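Local atomic coordinates of sugar ABC transporter, sugar-binding protein (Streptococcus pneumoniae, PDB entry 2HEU), a protein that probably binds a sugar, likely an oligosaccharide of the raffinose type, outside the cell and hands it to an ABC importer. Residues E147-F152 with M214-K219; Q154-I159 with L224-S229; Y180-F185 with L359-Q364; K232-A237 with Y379-D384. All coordinates share one frame; numbering follows the deposited sequence. Where two conformers were deposited one is given.

Contact 1: residues E147-F152 with M214-K219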
loop_
_atom_site.group_PDB
_atom_site.type_symbol
_atom_site.label_atom_id
_atom_site.label_comp_id
_atom_site.label_asym_id
_atom_site.label_seq_id
_atom_site.Cartn_x
_atom_site.Cartn_y
_atom_site.Cartn_z
ATOM N N GLU A 147 3.133 -18.240 12.381
ATOM C CA GLU A 147 2.455 -17.205 13.286
ATOM C C GLU A 147 3.311 -16.579 14.222
ATOM O O GLU A 147 2.871 -15.771 14.995
ATOM C CB GLU A 147 1.403 -17.549 14.202
ATOM C CG GLU A 147 1.424 -18.753 14.243
ATOM C CD GLU A 147 0.193 -19.152 13.678
ATOM O OE1 GLU A 147 -0.640 -19.677 14.530
ATOM O OE2 GLU A 147 -0.270 -18.420 12.791
ATOM N N THR A 148 4.623 -16.793 14.126
ATOM C CA THR A 148 5.627 -16.081 14.879
ATOM C C THR A 148 6.921 -15.968 13.989
ATOM O O THR A 148 7.108 -16.728 13.073
ATOM C CB THR A 148 6.056 -16.787 16.169
ATOM O OG1 THR A 148 6.662 -18.002 15.846
ATOM C CG2 THR A 148 4.872 -17.041 17.115
ATOM N N TRP A 149 7.791 -15.055 14.366
ATOM C CA TRP A 149 9.098 -14.952 13.746
ATOM C C TRP A 149 9.757 -16.329 13.763
ATOM O O TRP A 149 10.355 -16.756 12.736
ATOM C CB TRP A 149 10.008 -13.987 14.422
ATOM C CG TRP A 149 9.589 -12.536 14.447
ATOM C CD1 TRP A 149 8.747 -11.859 13.588
ATOM C CD2 TRP A 149 10.014 -11.575 15.403
ATOM N NE1 TRP A 149 8.668 -10.544 13.936
ATOM C CE2 TRP A 149 9.471 -10.328 15.032
ATOM C CE3 TRP A 149 10.904 -11.600 16.506
ATOM C CZ2 TRP A 149 9.697 -9.168 15.745
ATOM C CZ3 TRP A 149 11.152 -10.421 17.234
ATOM C CH2 TRP A 149 10.569 -9.249 16.832
ATOM N N ASP A 150 9.741 -17.006 14.915
ATOM C CA ASP A 150 10.479 -18.271 15.003
ATOM C C ASP A 150 9.829 -19.299 14.096
ATOM O O ASP A 150 10.558 -20.120 13.499
ATOM C CB ASP A 150 10.471 -18.719 16.476
ATOM C CG ASP A 150 11.447 -17.978 17.342
ATOM O OD1 ASP A 150 12.116 -17.066 16.922
ATOM O OD2 ASP A 150 11.465 -18.377 18.535
ATOM N N GLU A 151 8.523 -19.335 14.000
ATOM C CA GLU A 151 7.894 -20.291 13.075
ATOM C C GLU A 151 8.234 -19.945 11.648
ATOM O O GLU A 151 8.364 -20.841 10.795
ATOM C CB GLU A 151 6.406 -20.329 13.200
ATOM C CG GLU A 151 5.874 -20.990 14.463
ATOM C CD GLU A 151 4.422 -21.201 14.476
ATOM O OE1 GLU A 151 3.690 -20.731 13.660
ATOM O OE2 GLU A 151 3.893 -21.949 15.368
ATOM N N PHE A 152 8.420 -18.686 11.305
ATOM C CA PHE A 152 8.760 -18.303 9.901
ATOM C C PHE A 152 10.176 -18.797 9.556
ATOM O O PHE A 152 10.394 -19.357 8.499
ATOM C CB PHE A 152 8.572 -16.800 9.796
ATOM C CG PHE A 152 8.509 -16.264 8.344
ATOM C CD1 PHE A 152 8.480 -17.032 7.214
ATOM C CD2 PHE A 152 8.459 -14.876 8.230
ATOM C CE1 PHE A 152 8.366 -16.423 5.960
ATOM C CE2 PHE A 152 8.351 -14.288 6.984
ATOM C CZ PHE A 152 8.299 -15.072 5.848
ATOM N N MET A 214 17.048 -3.245 16.929
ATOM C CA MET A 214 17.879 -3.537 15.758
ATOM C C MET A 214 18.157 -5.008 15.703
ATOM O O MET A 214 18.115 -5.616 14.613
ATOM C CB MET A 214 19.154 -2.732 15.822
ATOM C CG MET A 214 19.757 -2.366 14.642
ATOM S SD MET A 214 18.743 -1.585 13.357
ATOM C CE MET A 214 19.073 -2.764 12.086
ATOM N N LYS A 215 18.443 -5.702 16.831
ATOM C CA LYS A 215 18.663 -7.116 16.842
ATOM C C LYS A 215 17.447 -7.850 16.291
ATOM O O LYS A 215 17.557 -8.817 15.520
ATOM C CB LYS A 215 18.997 -7.612 18.250
ATOM C CG LYS A 215 20.370 -7.153 18.722
ATOM C CD LYS A 215 20.589 -7.605 20.203
ATOM C CE LYS A 215 21.934 -7.120 20.748
ATOM N NZ LYS A 215 23.029 -7.728 20.091
ATOM N N ASP A 216 16.260 -7.421 16.707
ATOM C CA ASP A 216 15.025 -8.064 16.226
ATOM C C ASP A 216 14.805 -7.788 14.737
ATOM O O ASP A 216 14.394 -8.677 14.002
ATOM C CB ASP A 216 13.831 -7.621 17.038
ATOM C CG ASP A 216 13.724 -8.311 18.442
ATOM O OD1 ASP A 216 14.371 -9.338 18.640
ATOM O OD2 ASP A 216 12.937 -7.833 19.259
ATOM N N ASP A 217 15.039 -6.546 14.310
ATOM C CA ASP A 217 14.928 -6.259 12.866
ATOM C C ASP A 217 15.875 -7.166 12.068
ATOM O O ASP A 217 15.486 -7.687 11.029
ATOM C CB ASP A 217 15.281 -4.794 12.624
ATOM C CG ASP A 217 15.328 -4.466 11.155
ATOM O OD1 ASP A 217 14.142 -4.449 10.611
ATOM O OD2 ASP A 217 16.370 -4.281 10.554
ATOM N N ILE A 218 17.118 -7.340 12.526
ATOM C CA ILE A 218 18.064 -8.185 11.861
ATOM C C ILE A 218 17.603 -9.615 11.855
ATOM O O ILE A 218 17.746 -10.318 10.863
ATOM C CB ILE A 218 19.443 -7.971 12.509
ATOM C CG1 ILE A 218 19.981 -6.586 12.117
ATOM C CG2 ILE A 218 20.398 -9.103 12.118
ATOM C CD1 ILE A 218 21.161 -6.108 12.936
ATOM N N LYS A 219 17.026 -10.099 12.967
ATOM C CA LYS A 219 16.469 -11.438 13.021
ATOM C C LYS A 219 15.425 -11.626 11.914
ATOM O O LYS A 219 15.444 -12.627 11.170
ATOM C CB LYS A 219 15.851 -11.702 14.379
ATOM C CG LYS A 219 15.142 -13.012 14.542
ATOM C CD LYS A 219 14.482 -13.130 15.896
ATOM C CE LYS A 219 13.615 -14.333 16.127
ATOM N NZ LYS A 219 14.357 -15.580 16.125
#
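Asp216 of helix 212-222 meets the outer end of the Trp149 indole, its CG 3.5 Å from Trp149 CZ3. The ring and carboxylate planes stand 61° apart, and Asp216 OD2 lies in the plane of the ring at its edge, where the partly positive C-H groups of the six-membered ring would suit a carboxylate oxygen. Asp216 CB reaches the same corner, 3.7 Å from Trp149 CH2. One turn further on, Lys219 runs by the neighbouring ring atom: its CD and CE pass Trp149 CE3, CE at 3.9 Å. Lys219 leaves its helix with CG anti to the backbone N (chi1 175°) and stays extended until its last torsion, where the chain turns (chi4 66°) and carries the ammonium group to Asp150. The salt bridge from Lys219 NZ to Asp150 OD1 measures 2.8 Å and meets the oxygen almost in line with its C-O bond. Glu153 offers the same NZ a second carboxylate, so two acids one helical turn apart hold one lysine. The indole NH turns elsewhere, to Thr187 on helix 178-189. Both Trp149 and Asp150 sit at the very start of their helix, behind Thr148, whose OG1 accepts from Glu151 N at 2.9 Å. The contact is thus a helix-to-helix junction in a lobe of a periplasmic-binding-protein fold, made by the N-capped first turn of helix 149-161.

Contact 2: residues Q154-I159 with L224-S229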
loop_
_atom_site.group_PDB
_atom_site.type_symbol
_atom_site.label_atom_id
_atom_site.label_comp_id
_atom_site.label_asym_id
_atom_site.label_seq_id
_atom_site.Cartn_x
_atom_site.Cartn_y
_atom_site.Cartn_z
ATOM N N GLN A 154 11.586 -21.355 10.888
ATOM C CA GLN A 154 11.552 -22.810 10.761
ATOM C C GLN A 154 10.925 -23.239 9.463
ATOM O O GLN A 154 11.334 -24.223 8.868
ATOM C CB GLN A 154 10.850 -23.440 11.960
ATOM C CG GLN A 154 11.002 -24.936 11.990
ATOM C CD GLN A 154 12.475 -25.336 12.150
ATOM O OE1 GLN A 154 13.034 -26.070 11.252
ATOM N NE2 GLN A 154 13.147 -24.835 13.161
ATOM N N LEU A 155 9.893 -22.541 8.988
ATOM C CA LEU A 155 9.237 -22.829 7.729
ATOM C C LEU A 155 10.228 -22.762 6.591
ATOM O O LEU A 155 10.269 -23.631 5.734
ATOM C CB LEU A 155 8.081 -21.820 7.555
ATOM C CG LEU A 155 7.383 -21.903 6.161
ATOM C CD1 LEU A 155 6.758 -23.255 5.922
ATOM C CD2 LEU A 155 6.440 -20.766 6.069
ATOM N N VAL A 156 11.026 -21.684 6.545
ATOM C CA VAL A 156 12.003 -21.503 5.483
ATOM C C VAL A 156 12.996 -22.663 5.532
ATOM O O VAL A 156 13.309 -23.251 4.492
ATOM C CB VAL A 156 12.668 -20.132 5.615
ATOM C CG1 VAL A 156 13.788 -19.942 4.642
ATOM C CG2 VAL A 156 11.606 -19.059 5.402
ATOM N N LYS A 157 13.512 -22.997 6.722
ATOM C CA LYS A 157 14.462 -24.094 6.821
ATOM C C LYS A 157 13.820 -25.361 6.407
ATOM O O LYS A 157 14.458 -26.208 5.739
ATOM C CB LYS A 157 14.967 -24.197 8.274
ATOM C CG LYS A 157 15.793 -23.022 8.689
ATOM C CD LYS A 157 16.129 -23.042 10.199
ATOM C CE LYS A 157 16.772 -21.742 10.646
ATOM N NZ LYS A 157 16.927 -21.778 12.153
ATOM N N ASP A 158 12.584 -25.638 6.757
ATOM C CA ASP A 158 11.889 -26.858 6.410
ATOM C C ASP A 158 11.695 -26.978 4.917
ATOM O O ASP A 158 11.840 -28.083 4.362
ATOM C CB ASP A 158 10.510 -26.955 7.095
ATOM C CG ASP A 158 10.628 -27.195 8.594
ATOM O OD1 ASP A 158 11.746 -27.451 9.138
ATOM O OD2 ASP A 158 9.568 -27.121 9.243
ATOM N N ILE A 159 11.385 -25.885 4.233
ATOM C CA ILE A 159 11.262 -25.927 2.758
ATOM C C ILE A 159 12.573 -26.270 2.124
ATOM O O ILE A 159 12.677 -27.113 1.201
ATOM C CB ILE A 159 10.672 -24.607 2.266
ATOM C CG1 ILE A 159 9.222 -24.457 2.718
ATOM C CG2 ILE A 159 10.797 -24.526 0.733
ATOM C CD1 ILE A 159 8.679 -23.034 2.541
ATOM N N LEU A 224 15.358 -13.991 5.319
ATOM C CA LEU A 224 15.645 -13.918 3.878
ATOM C C LEU A 224 17.037 -14.288 3.494
ATOM O O LEU A 224 17.381 -14.320 2.303
ATOM C CB LEU A 224 15.289 -12.519 3.343
ATOM C CG LEU A 224 13.893 -12.022 3.618
ATOM C CD1 LEU A 224 13.713 -10.653 2.946
ATOM C CD2 LEU A 224 12.811 -13.021 3.185
ATOM N N ARG A 225 17.894 -14.565 4.491
ATOM C CA ARG A 225 19.317 -14.885 4.336
ATOM C C ARG A 225 19.607 -16.334 4.684
ATOM O O ARG A 225 20.757 -16.760 4.609
ATOM C CB ARG A 225 20.190 -13.930 5.180
ATOM C CG ARG A 225 19.992 -12.465 4.823
ATOM C CD ARG A 225 21.297 -11.648 4.915
ATOM N NE ARG A 225 22.320 -11.908 3.898
ATOM C CZ ARG A 225 23.419 -12.653 3.991
ATOM N NH1 ARG A 225 23.782 -13.151 5.156
ATOM N NH2 ARG A 225 24.185 -12.803 2.936
ATOM N N ILE A 226 18.595 -17.115 5.093
ATOM C CA ILE A 226 18.822 -18.543 5.401
ATOM C C ILE A 226 19.471 -19.177 4.157
ATOM O O ILE A 226 19.061 -18.926 3.018
ATOM C CB ILE A 226 17.526 -19.177 5.843
ATOM C CG1 ILE A 226 17.140 -18.617 7.234
ATOM C CG2 ILE A 226 17.555 -20.689 5.785
ATOM C CD1 ILE A 226 15.703 -18.955 7.673
ATOM N N ASN A 227 20.425 -20.055 4.388
ATOM C CA ASN A 227 21.106 -20.683 3.234
ATOM C C ASN A 227 20.091 -21.501 2.404
ATOM O O ASN A 227 19.361 -22.309 2.929
ATOM C CB ASN A 227 22.219 -21.596 3.757
ATOM C CG ASN A 227 23.064 -22.191 2.645
ATOM O OD1 ASN A 227 22.667 -23.181 1.996
ATOM N ND2 ASN A 227 24.220 -21.651 2.376
ATOM N N GLY A 228 20.105 -21.241 1.108
ATOM C CA GLY A 228 19.241 -21.904 0.175
ATOM C C GLY A 228 17.815 -21.332 0.118
ATOM O O GLY A 228 16.954 -21.899 -0.517
ATOM N N SER A 229 17.582 -20.192 0.766
ATOM C CA SER A 229 16.248 -19.629 0.845
ATOM C C SER A 229 15.750 -18.941 -0.425
ATOM O O SER A 229 14.532 -18.733 -0.522
ATOM C CB SER A 229 16.149 -18.692 1.985
ATOM O OG SER A 229 17.024 -17.584 1.889
#
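Val156 and Ile226 lean across one another at a slant, methyl against methyl. On the helix side the touching branch is Val156 CG1, set anti to the backbone N (chi1 174°) and aimed at the loop; Ile226 answers with the end of its longer branch, CD1, at 3.7 Å from Val156 CG1. Ile226 CG2 approaches the same valine methyl at 4.0 Å, so both branches of the isoleucine touch that methyl. Lys157, the next residue of the helix, crosses Ile226 at about a right angle: its CG lies 4.1 Å from Ile226 CG2, and only the root of its extended chain takes part. The loop that presents Ile226 is a type II beta turn from Ile226 to Ser229, with Gly228 taking the positive phi (81°) of its third position. Ser229 closes the turn twice over. Both its backbone N and its hydroxyl donate to Ile226 O, the OG at 2.7 Å in the carbonyl plane on a lone pair. The CB of Ser229 lies 3.8 Å from Val156 CG1. That methyl is therefore covered from both ends of the turn, by Ile226 and by Ser229. Phe167 adds a further apolar surface to Val156 and shares backbone hydrogen bonding with Ser229, while Leu155 and Ile159 on the same helix pack against Met253 of strand 253-257.

Contact 3: residues Y180-F185 with L359-Q364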
loop_
_atom_site.group_PDB
_atom_site.type_symbol
_atom_site.label_atom_id
_atom_site.label_comp_id
_atom_site.label_asym_id
_atom_site.label_seq_id
_atom_site.Cartn_x
_atom_site.Cartn_y
_atom_site.Cartn_z
ATOM N N TYR A 180 8.523 -5.410 3.649
ATOM C CA TYR A 180 9.071 -6.457 4.497
ATOM C C TYR A 180 9.825 -5.821 5.677
ATOM O O TYR A 180 9.604 -6.182 6.830
ATOM C CB TYR A 180 9.948 -7.380 3.688
ATOM C CG TYR A 180 10.405 -8.594 4.456
ATOM C CD1 TYR A 180 9.758 -9.803 4.380
ATOM C CD2 TYR A 180 11.504 -8.535 5.299
ATOM C CE1 TYR A 180 10.151 -10.895 5.131
ATOM C CE2 TYR A 180 11.920 -9.602 6.060
ATOM C CZ TYR A 180 11.245 -10.780 5.977
ATOM O OH TYR A 180 11.584 -11.886 6.718
ATOM N N ASN A 181 10.738 -4.921 5.370
ATOM C CA ASN A 181 11.553 -4.335 6.438
ATOM C C ASN A 181 10.746 -3.357 7.270
ATOM O O ASN A 181 10.963 -3.232 8.484
ATOM C CB ASN A 181 12.825 -3.744 5.873
ATOM C CG ASN A 181 13.912 -3.544 6.948
ATOM O OD1 ASN A 181 13.819 -4.166 8.031
ATOM N ND2 ASN A 181 14.904 -2.754 6.625
ATOM N N GLN A 182 9.806 -2.636 6.668
ATOM C CA GLN A 182 8.933 -1.798 7.521
ATOM C C GLN A 182 8.201 -2.659 8.524
ATOM O O GLN A 182 8.057 -2.254 9.687
ATOM C CB GLN A 182 7.970 -0.977 6.667
ATOM C CG GLN A 182 8.672 0.075 5.860
ATOM C CD GLN A 182 7.738 1.106 5.275
ATOM O OE1 GLN A 182 6.604 1.272 5.731
ATOM N NE2 GLN A 182 8.218 1.817 4.288
ATOM N N LEU A 183 7.732 -3.821 8.127
ATOM C CA LEU A 183 7.002 -4.742 9.022
ATOM C C LEU A 183 7.955 -5.422 10.025
ATOM O O LEU A 183 7.535 -5.717 11.149
ATOM C CB LEU A 183 6.184 -5.717 8.246
ATOM C CG LEU A 183 4.974 -5.084 7.561
ATOM C CD1 LEU A 183 4.374 -6.018 6.508
ATOM C CD2 LEU A 183 3.949 -4.690 8.562
ATOM N N ALA A 184 9.205 -5.651 9.636
ATOM C CA ALA A 184 10.208 -6.095 10.609
ATOM C C ALA A 184 10.308 -5.087 11.728
ATOM O O ALA A 184 10.222 -5.419 12.927
ATOM C CB ALA A 184 11.546 -6.286 9.894
ATOM N N PHE A 185 10.481 -3.790 11.394
ATOM C CA PHE A 185 10.563 -2.784 12.435
ATOM C C PHE A 185 9.256 -2.639 13.163
ATOM O O PHE A 185 9.259 -2.429 14.403
ATOM C CB PHE A 185 11.008 -1.434 11.882
ATOM C CG PHE A 185 12.483 -1.342 11.623
ATOM C CD1 PHE A 185 13.014 -1.243 10.351
ATOM C CD2 PHE A 185 13.377 -1.315 12.692
ATOM C CE1 PHE A 185 14.386 -1.159 10.133
ATOM C CE2 PHE A 185 14.735 -1.244 12.508
ATOM C CZ PHE A 185 15.248 -1.148 11.214
ATOM N N LEU A 359 -1.040 -0.928 9.119
ATOM C CA LEU A 359 -0.307 0.298 9.322
ATOM C C LEU A 359 -0.299 1.134 8.081
ATOM O O LEU A 359 -0.312 0.607 7.005
ATOM C CB LEU A 359 1.102 -0.125 9.642
ATOM C CG LEU A 359 1.377 -0.439 11.091
ATOM C CD1 LEU A 359 0.481 -1.499 11.677
ATOM C CD2 LEU A 359 2.813 -0.817 11.271
ATOM N N VAL A 360 -0.207 2.474 8.216
ATOM C CA VAL A 360 0.105 3.325 7.060
ATOM C C VAL A 360 1.624 3.206 6.834
ATOM O O VAL A 360 2.440 3.213 7.770
ATOM C CB VAL A 360 -0.293 4.760 7.286
ATOM C CG1 VAL A 360 0.072 5.618 6.100
ATOM C CG2 VAL A 360 -1.820 4.862 7.548
ATOM N N TRP A 361 2.028 3.146 5.563
ATOM C CA TRP A 361 3.423 3.145 5.135
ATOM C C TRP A 361 4.190 4.153 5.996
ATOM O O TRP A 361 3.795 5.327 6.161
ATOM C CB TRP A 361 3.529 3.573 3.671
ATOM C CG TRP A 361 3.067 2.541 2.704
ATOM C CD1 TRP A 361 1.985 2.586 1.873
ATOM C CD2 TRP A 361 3.704 1.299 2.381
ATOM N NE1 TRP A 361 1.884 1.462 1.102
ATOM C CE2 TRP A 361 2.933 0.639 1.409
ATOM C CE3 TRP A 361 4.894 0.707 2.819
ATOM C CZ2 TRP A 361 3.325 -0.632 0.911
ATOM C CZ3 TRP A 361 5.302 -0.471 2.295
ATOM C CH2 TRP A 361 4.511 -1.158 1.397
ATOM N N LEU A 362 5.384 3.743 6.482
ATOM C CA LEU A 362 6.153 4.591 7.356
ATOM C C LEU A 362 6.645 5.880 6.699
ATOM O O LEU A 362 6.841 6.875 7.348
ATOM C CB LEU A 362 7.329 3.825 7.964
ATOM C CG LEU A 362 6.967 2.625 8.805
ATOM C CD1 LEU A 362 8.264 1.969 9.328
ATOM C CD2 LEU A 362 6.065 2.957 9.955
ATOM N N GLN A 363 6.810 5.789 5.369
ATOM C CA GLN A 363 7.327 6.962 4.594
ATOM C C GLN A 363 6.279 8.082 4.542
ATOM O O GLN A 363 6.628 9.152 4.039
ATOM C CB GLN A 363 7.844 6.580 3.218
ATOM C CG GLN A 363 6.805 6.169 2.210
ATOM C CD GLN A 363 6.496 4.715 2.164
ATOM O OE1 GLN A 363 6.809 3.996 3.121
ATOM N NE2 GLN A 363 5.821 4.211 1.150
ATOM N N GLN A 364 5.087 7.893 5.069
ATOM C CA GLN A 364 4.200 9.033 5.372
ATOM C C GLN A 364 4.973 10.160 6.022
ATOM O O GLN A 364 4.649 11.304 5.824
ATOM C CB GLN A 364 3.042 8.511 6.238
ATOM C CG GLN A 364 1.998 9.588 6.589
ATOM C CD GLN A 364 0.845 9.078 7.378
ATOM O OE1 GLN A 364 -0.324 9.590 7.140
ATOM N NE2 GLN A 364 0.995 8.077 8.159
#
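With CG anti to its carbonyl carbon and the chain extended beyond it, Gln182 pushes its amide out from helix 178-189 into the turn that follows strand 358-360. Gln363 bends back to meet it: chi1 of 70° sets CG between the backbone N and the carbonyl carbon, and the kink at chi2 swings the amide across that of Gln182. Both ends of the Gln182 amide are then used. Its NE2 donates to Gln363 OE1 at 2.8 Å along a nearly straight line, with the acceptor close to the Gln182 amide plane, although the two amides are turned 83° apart. Its OE1 accepts from Leu362 N at 2.9 Å, the donor lying above the carbonyl plane by 37°. Two bonds to successive residues fix the rotation of this buried amide, which joins its helix to the short 3-10 segment 362-364 after the strand. The edge of the Trp361 indole comes up beside it, CE3 3.4 Å from Gln182 OE1, with the ring almost perpendicular to the amide. Leu362 slides past the glutamine in the opposite direction, its CD1 4.0 Å from Gln182 CG. The indole NH of Trp361 is bonded to Asn127. Around this junction, Leu362 also packs on Ala195 of helix 192-199, Gln363 touches Asn178 near the start of helix 178-189, and strand 358-360 pairs in parallel with strand 288-290.

Contact 4: residues K232-A237 with Y379-D384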
loop_
_atom_site.group_PDB
_atom_site.type_symbol
_atom_site.label_atom_id
_atom_site.label_comp_id
_atom_site.label_asym_id
_atom_site.label_seq_id
_atom_site.Cartn_x
_atom_site.Cartn_y
_atom_site.Cartn_z
ATOM N N LYS A 232 17.932 -19.341 -7.683
ATOM C CA LYS A 232 19.136 -19.150 -8.407
ATOM C C LYS A 232 19.120 -17.850 -9.171
ATOM O O LYS A 232 18.143 -17.462 -9.753
ATOM C CB LYS A 232 19.285 -20.324 -9.452
ATOM C CG LYS A 232 20.287 -20.279 -10.468
ATOM C CD LYS A 232 20.374 -21.589 -11.281
ATOM C CE LYS A 232 19.454 -21.742 -12.410
ATOM N NZ LYS A 232 19.891 -22.960 -13.193
ATOM N N ASN A 233 20.253 -17.151 -9.138
ATOM C CA ASN A 233 20.401 -15.872 -9.827
ATOM C C ASN A 233 19.428 -14.818 -9.339
ATOM O O ASN A 233 19.093 -13.874 -10.058
ATOM C CB ASN A 233 20.406 -16.017 -11.336
ATOM C CG ASN A 233 21.516 -16.922 -11.816
ATOM O OD1 ASN A 233 21.246 -17.698 -12.798
ATOM N ND2 ASN A 233 22.652 -16.835 -11.271
ATOM N N TRP A 234 19.061 -14.884 -8.039
ATOM C CA TRP A 234 18.182 -13.889 -7.482
ATOM C C TRP A 234 18.840 -12.500 -7.438
ATOM O O TRP A 234 18.119 -11.500 -7.448
ATOM C CB TRP A 234 17.742 -14.287 -6.061
ATOM C CG TRP A 234 18.849 -14.139 -5.041
ATOM C CD1 TRP A 234 19.809 -15.064 -4.722
ATOM C CD2 TRP A 234 19.121 -13.002 -4.253
ATOM N NE1 TRP A 234 20.663 -14.521 -3.775
ATOM C CE2 TRP A 234 20.254 -13.261 -3.479
ATOM C CE3 TRP A 234 18.476 -11.780 -4.124
ATOM C CZ2 TRP A 234 20.790 -12.330 -2.561
ATOM C CZ3 TRP A 234 18.982 -10.837 -3.246
ATOM C CH2 TRP A 234 20.107 -11.156 -2.495
ATOM N N GLU A 235 20.158 -12.425 -7.392
ATOM C CA GLU A 235 20.827 -11.160 -7.150
ATOM C C GLU A 235 20.477 -10.156 -8.194
ATOM O O GLU A 235 20.375 -8.969 -7.899
ATOM C CB GLU A 235 22.349 -11.360 -7.041
ATOM C CG GLU A 235 22.844 -12.256 -5.950
ATOM C CD GLU A 235 22.929 -13.760 -6.257
ATOM O OE1 GLU A 235 22.323 -14.241 -7.216
ATOM O OE2 GLU A 235 23.677 -14.453 -5.473
ATOM N N GLY A 236 20.311 -10.614 -9.437
ATOM C CA GLY A 236 19.995 -9.782 -10.592
ATOM C C GLY A 236 18.522 -9.877 -11.047
ATOM O O GLY A 236 18.165 -9.316 -12.092
ATOM N N ALA A 237 17.672 -10.518 -10.236
ATOM C CA ALA A 237 16.303 -10.750 -10.666
ATOM C C ALA A 237 15.451 -9.517 -10.442
ATOM O O ALA A 237 15.553 -8.803 -9.437
ATOM C CB ALA A 237 15.746 -11.901 -9.875
ATOM N N TYR A 379 21.381 -5.423 2.523
ATOM C CA TYR A 379 21.577 -6.356 3.624
ATOM C C TYR A 379 21.291 -7.783 3.192
ATOM O O TYR A 379 22.032 -8.714 3.522
ATOM C CB TYR A 379 20.734 -5.967 4.864
ATOM C CG TYR A 379 20.984 -6.928 6.001
ATOM C CD1 TYR A 379 22.180 -6.866 6.706
ATOM C CD2 TYR A 379 20.106 -7.915 6.318
ATOM C CE1 TYR A 379 22.498 -7.797 7.673
ATOM C CE2 TYR A 379 20.364 -8.859 7.303
ATOM C CZ TYR A 379 21.604 -8.800 7.976
ATOM O OH TYR A 379 21.946 -9.720 8.908
ATOM N N VAL A 380 20.204 -8.007 2.464
ATOM C CA VAL A 380 19.940 -9.373 1.950
ATOM C C VAL A 380 21.142 -9.835 1.110
ATOM O O VAL A 380 21.551 -10.988 1.237
ATOM C CB VAL A 380 18.622 -9.435 1.225
ATOM C CG1 VAL A 380 18.373 -10.874 0.696
ATOM C CG2 VAL A 380 17.475 -8.997 2.116
ATOM N N LEU A 381 21.663 -8.950 0.268
ATOM C CA LEU A 381 22.791 -9.274 -0.604
ATOM C C LEU A 381 24.044 -9.621 0.267
ATOM O O LEU A 381 24.749 -10.598 0.035
ATOM C CB LEU A 381 23.033 -8.109 -1.553
ATOM C CG LEU A 381 21.979 -8.022 -2.733
ATOM C CD1 LEU A 381 21.958 -6.633 -3.386
ATOM C CD2 LEU A 381 22.221 -9.082 -3.839
ATOM N N THR A 382 24.360 -8.835 1.241
ATOM C CA THR A 382 25.715 -8.845 1.902
ATOM C C THR A 382 25.765 -9.395 3.304
ATOM O O THR A 382 26.816 -9.835 3.732
ATOM C CB THR A 382 26.313 -7.453 1.968
ATOM O OG1 THR A 382 25.603 -6.642 2.939
ATOM C CG2 THR A 382 26.411 -6.749 0.629
ATOM N N GLY A 383 24.660 -9.281 4.047
ATOM C CA GLY A 383 24.678 -9.646 5.417
ATOM C C GLY A 383 25.478 -8.700 6.331
ATOM O O GLY A 383 25.775 -9.098 7.471
ATOM N N ASP A 384 25.813 -7.525 5.862
ATOM C CA ASP A 384 26.668 -6.606 6.645
ATOM C C ASP A 384 25.780 -5.852 7.669
ATOM O O ASP A 384 25.108 -4.873 7.319
ATOM C CB ASP A 384 27.417 -5.679 5.718
ATOM C CG ASP A 384 28.338 -4.751 6.465
ATOM O OD1 ASP A 384 28.328 -4.706 7.684
ATOM O OD2 ASP A 384 29.040 -4.031 5.699
#
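This contact lies on the outer part of one lobe of the solute-binding fold, where the long loop between helices 212-222 and 239-247 meets the end of helix 370-382. Trp234 points its six-membered ring at that helix end, and CH2 is the atom that leads. Leu381 CD2, in the conformer given, comes closest, 3.3 Å from Trp234 CH2, and Val380 CG1 stands 3.6 Å from the same ring atom. Both aliphatic side chains slant against the indole. Glu235 touches the same leucine methyl with its aliphatic part, CG lying 3.9 Å from Leu381 CD2; that CG also rests over one face of the Trp234 ring, displaced toward its rim. The helix stops here: Gly383 leaves helical geometry with a positive phi of 71°, while its N still bonds to Tyr379 O at 2.7 Å. An ST turn spans the same residues: Thr382 OG1 accepts from Asp384 N at 3.1 Å, and Asp384 then serves as N-cap of helix 385-396 by bonding Gly387 N. Lys230 makes a cation-pi interaction with Trp234. At the helix end, Val380 O accepts a hydrogen bond from Arg225 NE.

How the contacts relate
Of the elements involved, helix 149-161 comes first along the chain and serves two contacts: its opening turn enters contact 1, its later turns contact 2. Contact 1 closes at helix 212-222 and contact 2 in the loop just beyond, so their loops cross. Helix 178-189 opens contact 3 before either has closed, and the chain returns to it only at strand 358-360 and just after it; contact 3 thus crosses both. Contact 4 opens after contacts 1 and 2 are complete and closes beyond contact 3, crossing that one too. Asp217 packs on Ala184 and Phe185 between contacts 1 and 3, Leu224 on Tyr180 between 2 and 3, and Ile218 on Tyr379 between 1 and 4.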